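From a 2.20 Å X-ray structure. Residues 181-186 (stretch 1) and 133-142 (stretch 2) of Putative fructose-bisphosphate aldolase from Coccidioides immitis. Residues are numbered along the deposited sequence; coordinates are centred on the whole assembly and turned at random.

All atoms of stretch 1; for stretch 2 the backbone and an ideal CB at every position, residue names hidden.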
# COMPACT_ATOMS: atom_id res chain seq x y z
N VAL A 181 -7.30 -33.95 -3.22
CA VAL A 181 -8.17 -33.85 -2.02
C VAL A 181 -7.53 -34.53 -0.78
O VAL A 181 -7.66 -34.04 0.34
CB VAL A 181 -9.59 -34.43 -2.30
CG1 VAL A 181 -10.35 -34.77 -1.01
CG2 VAL A 181 -10.43 -33.47 -3.15
N ALA A 182 -6.86 -35.67 -1.00
CA ALA A 182 -6.16 -36.39 0.09
C ALA A 182 -4.97 -35.61 0.68
O ALA A 182 -4.49 -35.95 1.76
CB ALA A 182 -5.70 -37.79 -0.37
N THR A 183 -4.49 -34.58 -0.03
CA THR A 183 -3.40 -33.76 0.53
C THR A 183 -3.91 -32.85 1.62
O THR A 183 -3.11 -32.27 2.31
CB THR A 183 -2.71 -32.86 -0.52
OG1 THR A 183 -3.68 -31.97 -1.09
CG2 THR A 183 -2.05 -33.68 -1.61
N GLY A 184 -5.23 -32.73 1.76
CA GLY A 184 -5.82 -31.80 2.74
C GLY A 184 -6.01 -30.34 2.30
O GLY A 184 -6.31 -29.46 3.12
N ILE A 185 -5.82 -30.07 1.01
CA ILE A 185 -6.13 -28.72 0.46
C ILE A 185 -7.57 -28.38 0.72
O ILE A 185 -8.36 -29.27 0.90
CB ILE A 185 -5.98 -28.67 -1.05
CG1 ILE A 185 -6.94 -29.68 -1.65
CG2 ILE A 185 -4.55 -28.88 -1.44
CD1 ILE A 185 -6.67 -30.04 -3.05
N ASN A 186 -7.92 -27.10 0.72
CA ASN A 186 -9.32 -26.71 0.88
C ASN A 186 -9.98 -26.44 -0.46
O ASN A 186 -11.15 -26.78 -0.64
CB ASN A 186 -9.43 -25.48 1.75
CG ASN A 186 -8.79 -25.68 3.12
OD1 ASN A 186 -7.69 -25.17 3.40
ND2 ASN A 186 -9.46 -26.47 3.97
N UNK A 133 2.82 -30.28 -2.51
CA UNK A 133 1.52 -29.73 -2.03
C UNK A 133 1.17 -30.33 -0.66
O UNK A 133 0.85 -29.61 0.28
CB UNK A 133 0.40 -30.02 -3.03
N UNK A 134 1.27 -31.65 -0.52
CA UNK A 134 0.95 -32.29 0.78
C UNK A 134 1.75 -31.69 1.95
O UNK A 134 1.20 -31.33 2.98
CB UNK A 134 1.22 -33.79 0.70
N UNK A 135 3.05 -31.55 1.77
CA UNK A 135 3.87 -31.05 2.84
C UNK A 135 3.71 -29.56 3.08
O UNK A 135 3.81 -29.11 4.22
CB UNK A 135 5.34 -31.37 2.55
N UNK A 136 3.44 -28.79 2.02
CA UNK A 136 3.23 -27.38 2.18
C UNK A 136 1.87 -27.05 2.79
O UNK A 136 1.73 -26.04 3.49
CB UNK A 136 3.38 -26.69 0.83
N UNK A 137 0.86 -27.87 2.49
CA UNK A 137 -0.43 -27.74 3.12
C UNK A 137 -0.29 -27.93 4.64
O UNK A 137 -0.88 -27.19 5.43
CB UNK A 137 -1.42 -28.75 2.53
N UNK A 138 0.49 -28.94 5.04
CA UNK A 138 0.74 -29.18 6.47
C UNK A 138 1.33 -27.92 7.11
O UNK A 138 0.85 -27.44 8.14
CB UNK A 138 1.68 -30.37 6.67
N UNK A 139 2.34 -27.35 6.45
CA UNK A 139 3.02 -26.18 6.96
C UNK A 139 2.07 -24.98 7.11
O UNK A 139 2.13 -24.25 8.12
CB UNK A 139 4.19 -25.82 6.04
N UNK A 140 1.22 -24.76 6.12
CA UNK A 140 0.24 -23.68 6.17
C UNK A 140 -0.84 -23.93 7.25
O UNK A 140 -1.25 -23.01 7.97
CB UNK A 140 -0.42 -23.52 4.80
N UNK A 141 -1.35 -25.15 7.28
CA UNK A 141 -2.41 -25.52 8.22
C UNK A 141 -1.95 -25.33 9.68
O UNK A 141 -2.67 -24.73 10.49
CB UNK A 141 -2.84 -26.97 7.99
N UNK A 142 -0.75 -25.80 9.99
CA UNK A 142 -0.11 -25.55 11.30
C UNK A 142 -0.21 -24.09 11.73
O UNK A 142 -0.18 -23.80 12.92
CB UNK A 142 1.36 -25.96 11.25

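Stretch 2 is helical over most of its length, and stretch 1 lies across one side of it as a turn leaving a helix. The type I turn from Val181 to Gly184 is closed by Gly184 N to Val181 O at 3.1 Å, and at Gly184 phi turns positive.

At position 133 the CA-to-CB bond points toward stretch 1, and the ideal CB lies 4.6 Å from Thr183 CG2 and 5.3 Å from Ile185 CG2. Methyl groups line this place, so a small or branched side chain with an apolar part would suit: valine, alanine, threonine or isoleucine. The deposited residue is Thr133. Its CG2 reaches Ile185 CG2 at 3.8 Å and lies 4.0 Å from Thr183 OG1, while its OG1 is hydrogen-bonded elsewhere in the structure.

Position 134 has the closest approach of CA atoms, with the CA of 134 lying 4.6 Å from Thr183 CA. CB points sideways, 4.0 Å from Thr183 CG2, so a side chain can run along the turn rather than into it. The carbonyl O of Ala182 is an acceptor farther along, which favours a long donor such as arginine or lysine, although glutamine or a shorter residue could also be housed. It is Arg134, extended through chi1 and chi2 (both t) and bent at chi3 (m), so that its end comes nearer to stretch 1 than its CB direction suggests. NH1 donates a weak hydrogen bond to Ala182 O, 3.2 Å long but with an angle of 121°, and Thr183 CA lies over one face of the guanidinium. The backbone contributes too: a water donates to Arg134 O and to Thr183 O, each at 2.8 Å, tying the helix to the turn.

At 135 CB points away, and at 136 stretch 1 is out of reach; neither position is constrained by it. They hold Glu135 and Leu136.

One helical turn after 133, position 137 again points toward stretch 1. Its ideal CB is 3.9 Å from Thr183 O and 4.8 Å from Ile185 N, leaving modest room beside backbone and the Ile185 side chain. A compact apolar residue fits this description, with valine, alanine or threonine all plausible. Val137 (chi1 t) places CG2 3.7 Å from Ile185 CG2, an apolar contact, and CG1 3.6 Å from Thr183 O and 3.7 Å from Gly184 O. Gly184 takes a positive phi, at which a CB would be jammed against the carbonyl O of Thr183, and that by itself calls for glycine; an ideal CB on Gly184 would only touch Val137 CG1, at 3.7 Å.

Position 138 points sideways without touching stretch 1, and 139 and 140 are out of reach, so many residues would serve; they are Ala138, Tyr139 and Cys140.

Position 141 points toward stretch 1, but nothing lies within 5.5 Å of its ideal CB. A medium-sized or longer side chain could approach the Gly184 carbonyl, and a polar one would be natural. Asn141 provides a peripheral contact there.

Position 142 is out of reach and unconstrained by stretch 1; it is Ala142.

Stretch 2 133-142: TRELVAYCNA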
# COMPACT_ATOMS: atom_id res chain seq x y z
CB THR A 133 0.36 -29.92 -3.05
OG1 THR A 133 0.65 -29.22 -4.26
CG2 THR A 133 -0.97 -29.39 -2.47
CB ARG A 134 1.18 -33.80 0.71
CG ARG A 134 0.91 -34.55 2.02
CD ARG A 134 1.13 -36.05 1.80
NE ARG A 134 0.17 -36.61 0.83
CZ ARG A 134 -1.07 -37.02 1.13
NH1 ARG A 134 -1.53 -36.94 2.39
NH2 ARG A 134 -1.84 -37.50 0.17
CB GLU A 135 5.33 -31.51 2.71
CG GLU A 135 6.29 -30.66 1.95
CD GLU A 135 7.74 -31.21 2.09
OE1 GLU A 135 8.27 -31.75 1.09
OE2 GLU A 135 8.34 -31.11 3.19
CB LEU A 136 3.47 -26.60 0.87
CG LEU A 136 4.93 -26.60 0.44
CD1 LEU A 136 5.05 -26.25 -1.05
CD2 LEU A 136 5.81 -25.69 1.30
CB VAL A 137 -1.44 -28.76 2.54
CG1 VAL A 137 -2.63 -28.94 3.47
CG2 VAL A 137 -1.88 -28.33 1.12
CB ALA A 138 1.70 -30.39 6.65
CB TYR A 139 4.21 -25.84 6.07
CG TYR A 139 5.19 -24.87 6.67
CD1 TYR A 139 6.38 -25.32 7.30
CD2 TYR A 139 4.94 -23.49 6.62
CE1 TYR A 139 7.31 -24.39 7.86
CE2 TYR A 139 5.84 -22.56 7.16
CZ TYR A 139 7.03 -23.01 7.78
OH TYR A 139 7.89 -22.06 8.31
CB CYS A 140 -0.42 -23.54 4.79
SG CYS A 140 0.68 -22.94 3.47
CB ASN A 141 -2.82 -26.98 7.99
CG ASN A 141 -3.69 -27.17 6.76
OD1 ASN A 141 -3.98 -26.21 6.01
ND2 ASN A 141 -4.13 -28.41 6.53
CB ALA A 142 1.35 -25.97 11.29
O HOH W 1 -1.11 -32.14 4.29
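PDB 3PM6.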